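Local coordinates for Lactamase_B domain-containing protein (Bacillus lehensis G1, PDB 7EV5) that probably acts as a zinc-dependent hydrolase of the metallo-beta-lactamase fold, a dual-activity enzyme resembling both B3 beta-lactamases and glyoxalase II, at residues 1-9 against 13-25. Residues are numbered along the deposited sequence; the frame is centred on the assembly and turned at random.
Sequences MFKQIPLGP and NAYVLYNDDKEAV
Q4 and Y15 face each other across a beta hairpin, the antiparallel pairing of strand 2-7 with strand 13-18 at the margin of one of the two central sheets of the metallo-beta-lactamase fold. Their side chains run alongside, pointing the same way, with Q4 CB 3.5 Å from Y15 CE1. Because chi1 is 180° and the chain stays extended, the Q4 amide reaches the phenol, Q4 NE2 donating to Y15 OH at 3.1 Å with the hydroxyl tilted from the amide plane. F2 continues this face, its CD1 3.8 Å from Y15 CD1, the two rings oblique. Between the strands, K3 and V16 exchange paired backbone bonds, as do I5 and A14; on the face that carries I5 and V16, I5 CD1 meets V16 CG2 and helix 33-42 covers both residues. At the hairpin's open end M1 meets Y18: the Y18 N-H reaches M1 O in a nearly straight bond of 2.9 Å, and this same M1 O sits 3.4 Å above the centre of the Y18 ring. Further out, Y15 OH also bonds S189 O, tying the hairpin to the second sheet, while N13 ND2 bonds both S189 O and G192 O, the residues on either side of G190 and the zinc ligand H191.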
loop_
_atom_site.group_PDB
_atom_site.type_symbol
_atom_site.label_atom_id
_atom_site.label_comp_id
_atom_site.label_asym_id
_atom_site.label_seq_id
_atom_site.Cartn_x
_atom_site.Cartn_y
_atom_site.Cartn_z
ATOM N N MET A 1 3.744 11.306 12.193
ATOM C CA MET A 1 4.840 11.445 11.242
ATOM C C MET A 1 4.475 10.898 9.861
ATOM O O MET A 1 5.344 10.537 9.081
ATOM C CB MET A 1 6.104 10.756 11.769
ATOM C CG MET A 1 6.620 11.327 13.088
ATOM S SD MET A 1 7.036 13.078 12.992
ATOM C CE MET A 1 8.501 13.025 11.962
ATOM N N PHE A 2 3.184 10.836 9.555
ATOM C CA PHE A 2 2.765 10.459 8.215
ATOM C C PHE A 2 1.497 11.212 7.859
ATOM O O PHE A 2 0.772 11.706 8.732
ATOM C CB PHE A 2 2.559 8.938 8.048
ATOM C CG PHE A 2 1.314 8.411 8.706
ATOM C CD1 PHE A 2 0.132 8.286 7.990
ATOM C CD2 PHE A 2 1.334 8.012 10.032
ATOM C CE1 PHE A 2 -1.020 7.800 8.595
ATOM C CE2 PHE A 2 0.186 7.521 10.641
ATOM C CZ PHE A 2 -0.989 7.414 9.921
ATOM N N LYS A 3 1.238 11.290 6.557
ATOM C CA LYS A 3 0.002 11.857 6.040
ATOM C C LYS A 3 -0.731 10.837 5.181
ATOM O O LYS A 3 -0.122 10.173 4.334
ATOM C CB LYS A 3 0.245 13.135 5.237
ATOM C CG LYS A 3 -1.058 13.878 4.972
ATOM C CD LYS A 3 -0.865 15.253 4.372
ATOM C CE LYS A 3 -2.120 16.097 4.593
ATOM N NZ LYS A 3 -2.206 17.232 3.633
ATOM N N GLN A 4 -2.033 10.733 5.409
ATOM C CA GLN A 4 -2.950 10.005 4.546
ATOM C C GLN A 4 -3.427 10.950 3.452
ATOM O O GLN A 4 -3.961 12.030 3.747
ATOM C CB GLN A 4 -4.137 9.533 5.378
ATOM C CG GLN A 4 -5.196 8.750 4.614
ATOM C CD GLN A 4 -6.340 8.363 5.515
ATOM O OE1 GLN A 4 -6.915 9.209 6.190
ATOM N NE2 GLN A 4 -6.651 7.078 5.565
ATOM N N ILE A 5 -3.231 10.551 2.198
ATOM C CA ILE A 5 -3.536 11.397 1.043
ATOM C C ILE A 5 -4.410 10.619 0.067
ATOM O O ILE A 5 -3.889 9.866 -0.770
ATOM C CB ILE A 5 -2.247 11.914 0.379
ATOM C CG1 ILE A 5 -1.352 12.609 1.418
ATOM C CG2 ILE A 5 -2.579 12.864 -0.766
ATOM C CD1 ILE A 5 -0.031 13.131 0.884
ATOM N N PRO A 6 -5.735 10.762 0.129
ATOM C CA PRO A 6 -6.585 10.104 -0.868
ATOM C C PRO A 6 -6.368 10.737 -2.233
ATOM O O PRO A 6 -6.269 11.960 -2.351
ATOM C CB PRO A 6 -8.009 10.373 -0.359
ATOM C CG PRO A 6 -7.853 10.757 1.068
ATOM C CD PRO A 6 -6.515 11.407 1.197
ATOM N N LEU A 7 -6.274 9.895 -3.269
ATOM C CA LEU A 7 -5.916 10.363 -4.602
ATOM C C LEU A 7 -6.743 9.671 -5.674
ATOM O O LEU A 7 -7.035 8.479 -5.577
ATOM C CB LEU A 7 -4.442 10.083 -4.910
ATOM C CG LEU A 7 -3.393 10.833 -4.088
ATOM C CD1 LEU A 7 -2.030 10.193 -4.291
ATOM C CD2 LEU A 7 -3.347 12.309 -4.462
ATOM N N GLY A 8 -7.083 10.426 -6.719
ATOM C CA GLY A 8 -7.759 9.885 -7.872
ATOM C C GLY A 8 -9.251 9.749 -7.664
ATOM O O GLY A 8 -9.769 9.939 -6.561
ATOM N N PRO A 9 -9.979 9.415 -8.732
ATOM C CA PRO A 9 -11.426 9.214 -8.580
ATOM C C PRO A 9 -11.785 8.138 -7.569
ATOM O O PRO A 9 -12.799 8.272 -6.875
ATOM C CB PRO A 9 -11.890 8.850 -9.999
ATOM C CG PRO A 9 -10.650 8.402 -10.708
ATOM C CD PRO A 9 -9.538 9.214 -10.122
ATOM N N ASN A 13 -6.037 5.689 -0.697
ATOM C CA ASN A 13 -5.123 6.389 0.205
ATOM C C ASN A 13 -3.682 6.097 -0.191
ATOM O O ASN A 13 -3.204 4.970 -0.027
ATOM C CB ASN A 13 -5.330 5.916 1.639
ATOM C CG ASN A 13 -6.684 6.277 2.187
ATOM O OD1 ASN A 13 -7.153 7.397 2.003
ATOM N ND2 ASN A 13 -7.316 5.340 2.880
ATOM N N ALA A 14 -2.983 7.105 -0.696
ATOM C CA ALA A 14 -1.533 7.075 -0.614
ATOM C C ALA A 14 -1.127 7.480 0.793
ATOM O O ALA A 14 -1.908 8.058 1.548
ATOM C CB ALA A 14 -0.919 8.069 -1.602
ATOM N N TYR A 15 0.115 7.181 1.148
ATOM C CA TYR A 15 0.665 7.633 2.420
ATOM C C TYR A 15 2.048 8.204 2.189
ATOM O O TYR A 15 2.819 7.680 1.383
ATOM C CB TYR A 15 0.741 6.500 3.469
ATOM C CG TYR A 15 -0.631 6.056 3.865
ATOM C CD1 TYR A 15 -1.344 6.737 4.838
ATOM C CD2 TYR A 15 -1.244 4.990 3.229
ATOM C CE1 TYR A 15 -2.618 6.359 5.175
ATOM C CE2 TYR A 15 -2.532 4.612 3.551
ATOM C CZ TYR A 15 -3.214 5.293 4.538
ATOM O OH TYR A 15 -4.506 4.934 4.883
ATOM N N VAL A 16 2.367 9.282 2.894
ATOM C CA VAL A 16 3.736 9.770 2.952
ATOM C C VAL A 16 4.189 9.704 4.399
ATOM O O VAL A 16 3.621 10.383 5.262
ATOM C CB VAL A 16 3.890 11.190 2.390
ATOM C CG1 VAL A 16 5.351 11.601 2.496
ATOM C CG2 VAL A 16 3.424 11.250 0.943
ATOM N N LEU A 17 5.186 8.864 4.665
ATOM C CA LEU A 17 5.829 8.757 5.968
ATOM C C LEU A 17 7.108 9.580 5.926
ATOM O O LEU A 17 7.862 9.502 4.956
ATOM C CB LEU A 17 6.172 7.289 6.238
ATOM C CG LEU A 17 6.913 6.944 7.540
ATOM C CD1 LEU A 17 6.052 7.195 8.781
ATOM C CD2 LEU A 17 7.392 5.488 7.488
ATOM N N TYR A 18 7.351 10.379 6.963
ATOM C CA TYR A 18 8.494 11.280 6.945
ATOM C C TYR A 18 9.167 11.291 8.310
ATOM O O TYR A 18 8.659 10.738 9.289
ATOM C CB TYR A 18 8.092 12.696 6.503
ATOM C CG TYR A 18 6.912 13.254 7.265
ATOM C CD1 TYR A 18 7.089 13.849 8.506
ATOM C CD2 TYR A 18 5.621 13.175 6.754
ATOM C CE1 TYR A 18 6.022 14.351 9.218
ATOM C CE2 TYR A 18 4.549 13.674 7.460
ATOM C CZ TYR A 18 4.756 14.264 8.690
ATOM O OH TYR A 18 3.695 14.770 9.404
ATOM N N ASN A 19 10.346 11.916 8.353
ATOM C CA ASN A 19 11.126 12.096 9.572
ATOM C C ASN A 19 11.443 13.578 9.746
ATOM O O ASN A 19 11.092 14.415 8.908
ATOM C CB ASN A 19 12.391 11.216 9.591
ATOM C CG ASN A 19 13.383 11.546 8.469
ATOM O OD1 ASN A 19 13.360 12.629 7.883
ATOM N ND2 ASN A 19 14.278 10.602 8.184
ATOM N N ASP A 20 12.133 13.902 10.844
ATOM C CA ASP A 20 12.439 15.299 11.133
ATOM C C ASP A 20 13.442 15.893 10.152
ATOM O O ASP A 20 13.455 17.116 9.968
ATOM C CB ASP A 20 12.908 15.464 12.580
ATOM C CG ASP A 20 11.783 15.270 13.581
ATOM O OD1 ASP A 20 10.609 15.207 13.158
ATOM O OD2 ASP A 20 12.069 15.190 14.794
ATOM N N ASP A 21 14.262 15.061 9.510
ATOM C CA ASP A 21 15.188 15.495 8.468
ATOM C C ASP A 21 14.510 15.724 7.121
ATOM O O ASP A 21 15.214 15.941 6.127
ATOM C CB ASP A 21 16.324 14.480 8.294
ATOM C CG ASP A 21 17.260 14.436 9.486
ATOM O OD1 ASP A 21 17.975 13.420 9.644
ATOM O OD2 ASP A 21 17.283 15.414 10.259
ATOM N N LYS A 22 13.178 15.659 7.072
ATOM C CA LYS A 22 12.376 15.915 5.877
ATOM C C LYS A 22 12.607 14.900 4.758
ATOM O O LYS A 22 12.368 15.198 3.584
ATOM C CB LYS A 22 12.482 17.365 5.385
ATOM C CG LYS A 22 11.858 18.371 6.348
ATOM C CD LYS A 22 10.860 19.273 5.633
ATOM C CE LYS A 22 10.037 20.090 6.615
ATOM N NZ LYS A 22 8.581 20.074 6.277
ATOM N N GLU A 23 13.054 13.700 5.102
ATOM C CA GLU A 23 13.085 12.591 4.165
ATOM C C GLU A 23 11.768 11.840 4.251
ATOM O O GLU A 23 11.069 11.890 5.267
ATOM C CB GLU A 23 14.226 11.645 4.508
ATOM C CG GLU A 23 15.588 12.301 4.436
ATOM C CD GLU A 23 16.663 11.458 5.092
ATOM O OE1 GLU A 23 16.409 10.885 6.174
ATOM O OE2 GLU A 23 17.767 11.364 4.513
ATOM N N ALA A 24 11.426 11.136 3.174
ATOM C CA ALA A 24 10.086 10.573 3.111
ATOM C C ALA A 24 10.056 9.250 2.359
ATOM O O ALA A 24 10.878 8.988 1.476
ATOM C CB ALA A 24 9.119 11.547 2.441
ATOM N N VAL A 25 9.053 8.445 2.701
ATOM C CA VAL A 25 8.719 7.201 2.013
ATOM C C VAL A 25 7.279 7.328 1.528
ATOM O O VAL A 25 6.400 7.743 2.292
ATOM C CB VAL A 25 8.884 5.985 2.951
ATOM C CG1 VAL A 25 8.577 4.676 2.227
ATOM C CG2 VAL A 25 10.300 5.938 3.501
#